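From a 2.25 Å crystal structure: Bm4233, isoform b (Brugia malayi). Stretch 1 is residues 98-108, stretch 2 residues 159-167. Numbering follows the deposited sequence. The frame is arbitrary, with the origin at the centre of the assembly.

Stretch 1, residues 98-108: TAGTEAGKSWW
Stretch 2, residues 159-167: TLIAICHYS

Residues 99-108 form a helix and residues 159-167 a strand of the same chain. The helix axis crosses the strand axis at -71°, with a closest approach of 8.6 Å. The nearest backbone pair is Ala99 and Ala162, whose CA atoms lie 6.5 Å apart.

The helix is regular, with phi/psi near -65/-40. Its i to i+4 bonds run from Glu102 N to Thr98 O (2.9 Å) through Trp108 N to Gly104 O (2.8 Å). Thr98 occupies the N-cap position at -110/18, but its side chain, chi1 p, makes no capping bond. The strand is extended, with phi/psi near -120/130. Its side chains alternate: the CA-to-CB bonds of Leu160, Ala162, Cys164 and Tyr166 point toward the helix, and those of Ile161 and Ile163 point away.

From the helix, the CA-to-CB bonds of Ala99, Ala103 and Trp107 point toward the strand. They are spaced four residues apart, so they line one side of the helix. At Ala99 and Ala103 the closest side-chain contacts run through CB. Ala99 CB packs on Leu160 CD1 at 3.6 Å. Leu160 has chi1 148°, between wells, and chi2 66° (p). Ala103 CB meets Ala162 CB at 4.2 Å, and Ala99 O lies 4.4 Å from Ala162 CB.

Trp107 has the largest covered area in the contact. With chi1 -59° (m) and chi2 -29°, its indole runs back along the helix, beside Ala103, and its six-membered ring reaches the strand. Trp107 CZ2 lies 4.0 Å from Ala162 O, and Trp107 CZ3 lies 3.7 Å from Cys164 SG. Both strand atoms are at the ring edge. Cys164 SG is 4.9 Å from the centroid of the Trp107 six-membered ring and 86° off the ring normal. Cys164 has chi1 -76° (m) and is bonded covalently to a group elsewhere in the structure.

Tyr166 has chi1 -50° (m) and chi2 74°. With these angles Tyr166 OH lies 3.5 Å from Trp107 CZ3, at an oblique position to the indole. Trp107 NE1 and Tyr166 OH are hydrogen-bonded elsewhere in the structure. No hydrogen bond joins the two stretches, and the contact rests on packing. It buries 283 Å², both sides summed.

Outside the contact, Lys105 (m, t, p, t) folds back to Glu102 (m, m, chi3 -68°). Lys105 NZ and Glu102 OE2 form a salt bridge at 2.7 Å. Trp108, chi1 -166° (t) and chi2 -87°, stays out of reach of the strand.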

ATOM      1  N   THR A  98       7.102 -10.196 -10.179  1.00 15.71           N
ATOM      2  CA  THR A  98       6.654 -10.140  -8.807  1.00 14.84           C
ATOM      3  C   THR A  98       7.194  -8.918  -8.063  1.00 13.77           C
ATOM      4  O   THR A  98       7.225  -8.885  -6.820  1.00 15.07           O
ATOM      5  CB  THR A  98       7.139 -11.388  -8.056  1.00 16.61           C
ATOM      6  OG1 THR A  98       8.560 -11.489  -8.199  1.00 17.42           O
ATOM      7  CG2 THR A  98       6.465 -12.674  -8.628  1.00 17.70           C
ATOM      8  N   ALA A  99       7.665  -7.891  -8.762  1.00 12.50           N
ATOM      9  CA  ALA A  99       8.267  -6.756  -8.001  1.00 11.65           C
ATOM     10  C   ALA A  99       7.273  -6.100  -7.047  1.00 11.78           C
ATOM     11  O   ALA A  99       7.608  -5.864  -5.870  1.00 10.80           O
ATOM     12  CB  ALA A  99       8.824  -5.733  -8.920  1.00 10.98           C
ATOM     13  N   GLY A 100       6.051  -5.823  -7.539  1.00 12.75           N
ATOM     14  CA  GLY A 100       5.037  -5.127  -6.745  1.00 13.79           C
ATOM     15  C   GLY A 100       4.589  -5.876  -5.531  1.00 13.39           C
ATOM     16  O   GLY A 100       4.477  -5.303  -4.456  1.00 13.74           O
ATOM     17  N   THR A 101       4.461  -7.191  -5.658  1.00 15.57           N
ATOM     18  CA  THR A 101       3.966  -8.027  -4.578  1.00 15.53           C
ATOM     19  C   THR A 101       5.083  -8.338  -3.575  1.00 16.76           C
ATOM     20  O   THR A 101       4.838  -8.550  -2.361  1.00 17.89           O
ATOM     21  CB  THR A 101       3.323  -9.346  -5.104  1.00 16.98           C
ATOM     22  OG1 THR A 101       4.193 -10.009  -6.048  1.00 17.23           O
ATOM     23  CG2 THR A 101       1.962  -9.070  -5.693  1.00 15.71           C
ATOM     24  N   GLU A 102       6.310  -8.409  -4.060  1.00 15.02           N
ATOM     25  CA  GLU A 102       7.408  -8.539  -3.150  1.00 14.40           C
ATOM     26  C   GLU A 102       7.558  -7.262  -2.334  1.00 14.57           C
ATOM     27  O   GLU A 102       7.845  -7.311  -1.108  1.00 13.62           O
ATOM     28  CB  GLU A 102       8.718  -8.839  -3.909  1.00 16.14           C
ATOM     29  CG  GLU A 102       8.909 -10.308  -4.338  1.00 18.72           C
ATOM     30  CD  GLU A 102       8.810 -11.245  -3.118  1.00 21.06           C
ATOM     31  OE1 GLU A 102       9.695 -11.232  -2.237  1.00 21.49           O
ATOM     32  OE2 GLU A 102       7.755 -11.892  -2.969  1.00 21.65           O
ATOM     33  N   ALA A 103       7.414  -6.117  -2.998  1.00 13.30           N
ATOM     34  CA  ALA A 103       7.455  -4.872  -2.279  1.00 14.12           C
ATOM     35  C   ALA A 103       6.337  -4.719  -1.241  1.00 13.66           C
ATOM     36  O   ALA A 103       6.554  -4.143  -0.196  1.00 13.46           O
ATOM     37  CB  ALA A 103       7.395  -3.705  -3.240  1.00 14.40           C
ATOM     38  N   GLY A 104       5.167  -5.243  -1.527  1.00 13.59           N
ATOM     39  CA  GLY A 104       3.996  -5.081  -0.645  1.00 14.22           C
ATOM     40  C   GLY A 104       4.236  -5.943   0.544  1.00 14.37           C
ATOM     41  O   GLY A 104       3.972  -5.551   1.665  1.00 16.47           O
ATOM     42  N   LYS A 105       4.806  -7.106   0.333  1.00 15.53           N
ATOM     43  CA  LYS A 105       5.123  -8.030   1.465  1.00 15.82           C
ATOM     44  C   LYS A 105       6.173  -7.396   2.390  1.00 15.73           C
ATOM     45  O   LYS A 105       6.082  -7.465   3.617  1.00 16.81           O
ATOM     46  CB  LYS A 105       5.664  -9.349   0.945  1.00 16.68           C
ATOM     47  CG  LYS A 105       4.602 -10.371   0.651  1.00 19.22           C
ATOM     48  CD  LYS A 105       5.076 -11.446  -0.312  1.00 20.34           C
ATOM     49  CE  LYS A 105       6.136 -12.288   0.339  1.00 21.83           C
ATOM     50  NZ  LYS A 105       6.780 -13.104  -0.735  1.00 21.72           N
ATOM     51  N   SER A 106       7.127  -6.734   1.805  1.00 13.91           N
ATOM     52  CA  SER A 106       8.176  -6.087   2.561  1.00 15.22           C
ATOM     53  C   SER A 106       7.647  -4.925   3.394  1.00 15.07           C
ATOM     54  O   SER A 106       7.802  -4.890   4.576  1.00 14.33           O
ATOM     55  CB  SER A 106       9.270  -5.596   1.647  1.00 15.20           C
ATOM     56  OG  SER A 106      10.183  -4.869   2.398  1.00 15.36           O
ATOM     57  N   TRP A 107       6.938  -4.036   2.772  1.00 16.07           N
ATOM     58  CA  TRP A 107       6.273  -2.907   3.504  1.00 15.60           C
ATOM     59  C   TRP A 107       5.310  -3.393   4.579  1.00 14.70           C
ATOM     60  O   TRP A 107       5.308  -2.910   5.741  1.00 12.42           O
ATOM     61  CB  TRP A 107       5.540  -1.989   2.517  1.00 14.82           C
ATOM     62  CG  TRP A 107       6.465  -1.402   1.466  1.00 14.67           C
ATOM     63  CD1 TRP A 107       7.773  -1.152   1.610  1.00 15.60           C
ATOM     64  CD2 TRP A 107       6.134  -1.052   0.106  1.00 14.50           C
ATOM     65  NE1 TRP A 107       8.310  -0.592   0.443  1.00 16.09           N
ATOM     66  CE2 TRP A 107       7.314  -0.537  -0.500  1.00 15.36           C
ATOM     67  CE3 TRP A 107       4.978  -1.123  -0.655  1.00 14.83           C
ATOM     68  CZ2 TRP A 107       7.350  -0.108  -1.825  1.00 13.84           C
ATOM     69  CZ3 TRP A 107       5.013  -0.699  -1.960  1.00 14.67           C
ATOM     70  CH2 TRP A 107       6.217  -0.225  -2.537  1.00 14.36           C
ATOM     71  N   TRP A 108       4.499  -4.355   4.185  1.00 14.57           N
ATOM     72  CA  TRP A 108       3.472  -4.891   5.070  1.00 14.15           C
ATOM     73  C   TRP A 108       4.082  -5.616   6.253  1.00 14.63           C
ATOM     74  O   TRP A 108       3.495  -5.586   7.372  1.00 14.73           O
ATOM     75  CB  TRP A 108       2.510  -5.806   4.308  1.00 14.68           C
ATOM     76  CG  TRP A 108       1.276  -6.083   5.104  1.00 15.42           C
ATOM     77  CD1 TRP A 108       1.101  -7.104   6.033  1.00 15.05           C
ATOM     78  CD2 TRP A 108       0.054  -5.317   5.108  1.00 14.07           C
ATOM     79  NE1 TRP A 108      -0.161  -7.002   6.575  1.00 15.58           N
ATOM     80  CE2 TRP A 108      -0.820  -5.929   6.026  1.00 14.01           C
ATOM     81  CE3 TRP A 108      -0.378  -4.174   4.441  1.00 14.75           C
ATOM     82  CZ2 TRP A 108      -2.105  -5.480   6.231  1.00 13.48           C
ATOM     83  CZ3 TRP A 108      -1.659  -3.730   4.663  1.00 14.37           C
ATOM     84  CH2 TRP A 108      -2.483  -4.353   5.571  1.00 13.56           C
ATOM     85  N   THR A 159      19.767  -4.198 -10.026  1.00 15.47           N
ATOM     86  CA  THR A 159      18.980  -3.623  -8.983  1.00 17.74           C
ATOM     87  C   THR A 159      17.544  -3.354  -9.438  1.00 16.01           C
ATOM     88  O   THR A 159      17.301  -2.816 -10.505  1.00 14.45           O
ATOM     89  CB  THR A 159      19.672  -2.343  -8.454  1.00 20.58           C
ATOM     90  OG1 THR A 159      20.866  -2.756  -7.783  1.00 22.49           O
ATOM     91  CG2 THR A 159      18.800  -1.583  -7.468  1.00 20.90           C
ATOM     92  N   LEU A 160      16.603  -3.773  -8.606  1.00 16.10           N
ATOM     93  CA  LEU A 160      15.204  -3.591  -8.852  1.00 15.83           C
ATOM     94  C   LEU A 160      14.709  -2.561  -7.915  1.00 15.04           C
ATOM     95  O   LEU A 160      14.999  -2.649  -6.728  1.00 12.46           O
ATOM     96  CB  LEU A 160      14.447  -4.869  -8.641  1.00 18.32           C
ATOM     97  CG  LEU A 160      13.008  -4.881  -8.120  1.00 21.41           C
ATOM     98  CD1 LEU A 160      12.070  -4.247  -9.140  1.00 24.56           C
ATOM     99  CD2 LEU A 160      12.564  -6.329  -7.915  1.00 23.97           C
ATOM    100  N   ILE A 161      13.925  -1.609  -8.451  1.00 13.67           N
ATOM    101  CA  ILE A 161      13.292  -0.574  -7.632  1.00 14.24           C
ATOM    102  C   ILE A 161      11.802  -0.577  -7.893  1.00 13.38           C
ATOM    103  O   ILE A 161      11.373  -0.483  -9.021  1.00 13.99           O
ATOM    104  CB  ILE A 161      13.858   0.860  -7.980  1.00 14.71           C
ATOM    105  CG1 ILE A 161      15.376   0.983  -7.729  1.00 14.57           C
ATOM    106  CG2 ILE A 161      13.084   1.980  -7.294  1.00 14.19           C
ATOM    107  CD1 ILE A 161      15.774   1.569  -6.414  1.00 15.09           C
ATOM    108  N   ALA A 162      11.012  -0.569  -6.847  1.00 12.76           N
ATOM    109  CA  ALA A 162       9.585  -0.439  -7.012  1.00 12.89           C
ATOM    110  C   ALA A 162       9.078   0.771  -6.205  1.00 13.28           C
ATOM    111  O   ALA A 162       9.398   0.919  -5.048  1.00 13.91           O
ATOM    112  CB  ALA A 162       8.902  -1.700  -6.565  1.00 13.25           C
ATOM    113  N   ILE A 163       8.276   1.606  -6.831  1.00 12.69           N
ATOM    114  CA  ILE A 163       7.731   2.800  -6.200  1.00 13.13           C
ATOM    115  C   ILE A 163       6.198   2.755  -6.295  1.00 12.33           C
ATOM    116  O   ILE A 163       5.641   2.552  -7.340  1.00 13.07           O
ATOM    117  CB  ILE A 163       8.214   4.098  -6.898  1.00 12.15           C
ATOM    118  CG1 ILE A 163       9.755   4.106  -7.099  1.00 12.13           C
ATOM    119  CG2 ILE A 163       7.699   5.308  -6.151  1.00 12.77           C
ATOM    120  CD1 ILE A 163      10.591   4.150  -5.878  1.00 12.32           C
ATOM    121  N   CYS A 164       5.531   2.932  -5.172  1.00 12.97           N
ATOM    122  CA  CYS A 164       4.071   2.988  -5.153  1.00 13.47           C
ATOM    123  C   CYS A 164       3.655   4.324  -4.583  1.00 13.45           C
ATOM    124  O   CYS A 164       4.217   4.767  -3.556  1.00 13.47           O
ATOM    125  CB  CYS A 164       3.470   1.814  -4.395  1.00 14.02           C
ATOM    126  SG  CYS A 164       3.459   0.220  -5.217  1.00 16.24           S
ATOM    127  N   HIS A 165       2.694   4.944  -5.260  1.00 13.69           N
ATOM    128  CA  HIS A 165       1.995   6.169  -4.836  1.00 14.04           C
ATOM    129  C   HIS A 165       0.547   5.927  -4.442  1.00 13.73           C
ATOM    130  O   HIS A 165      -0.172   5.155  -5.078  1.00 12.45           O
ATOM    131  CB  HIS A 165       2.035   7.204  -5.940  1.00 13.95           C
ATOM    132  CG  HIS A 165       3.374   7.849  -6.089  1.00 14.61           C
ATOM    133  ND1 HIS A 165       3.663   8.747  -7.088  1.00 14.21           N
ATOM    134  CD2 HIS A 165       4.491   7.750  -5.339  1.00 13.62           C
ATOM    135  CE1 HIS A 165       4.892   9.187  -6.942  1.00 12.92           C
ATOM    136  NE2 HIS A 165       5.410   8.614  -5.873  1.00 13.39           N
ATOM    137  N   TYR A 166       0.121   6.612  -3.388  1.00 14.55           N
ATOM    138  CA  TYR A 166      -1.203   6.376  -2.777  1.00 14.32           C
ATOM    139  C   TYR A 166      -1.940   7.663  -2.633  1.00 16.21           C
ATOM    140  O   TYR A 166      -1.346   8.673  -2.268  1.00 17.77           O
ATOM    141  CB  TYR A 166      -1.061   5.754  -1.395  1.00 14.69           C
ATOM    142  CG  TYR A 166      -0.144   4.523  -1.332  1.00 14.78           C
ATOM    143  CD1 TYR A 166       1.223   4.650  -1.407  1.00 13.84           C
ATOM    144  CD2 TYR A 166      -0.674   3.249  -1.204  1.00 14.20           C
ATOM    145  CE1 TYR A 166       2.047   3.532  -1.353  1.00 13.31           C
ATOM    146  CE2 TYR A 166       0.113   2.157  -1.176  1.00 13.60           C
ATOM    147  CZ  TYR A 166       1.476   2.286  -1.240  1.00 13.43           C
ATOM    148  OH  TYR A 166       2.179   1.107  -1.164  1.00 11.41           O
ATOM    149  N   SER A 167      -3.243   7.646  -2.892  1.00 17.68           N
ATOM    150  CA  SER A 167      -4.066   8.843  -2.745  1.00 18.03           C
ATOM    151  C   SER A 167      -5.476   8.494  -2.282  1.00 17.06           C
ATOM    152  O   SER A 167      -6.098   7.570  -2.806  1.00 13.78           O
ATOM    153  CB  SER A 167      -4.121   9.620  -4.063  1.00 20.27           C
ATOM    154  OG  SER A 167      -4.983  10.739  -3.959  1.00 23.37           O
TER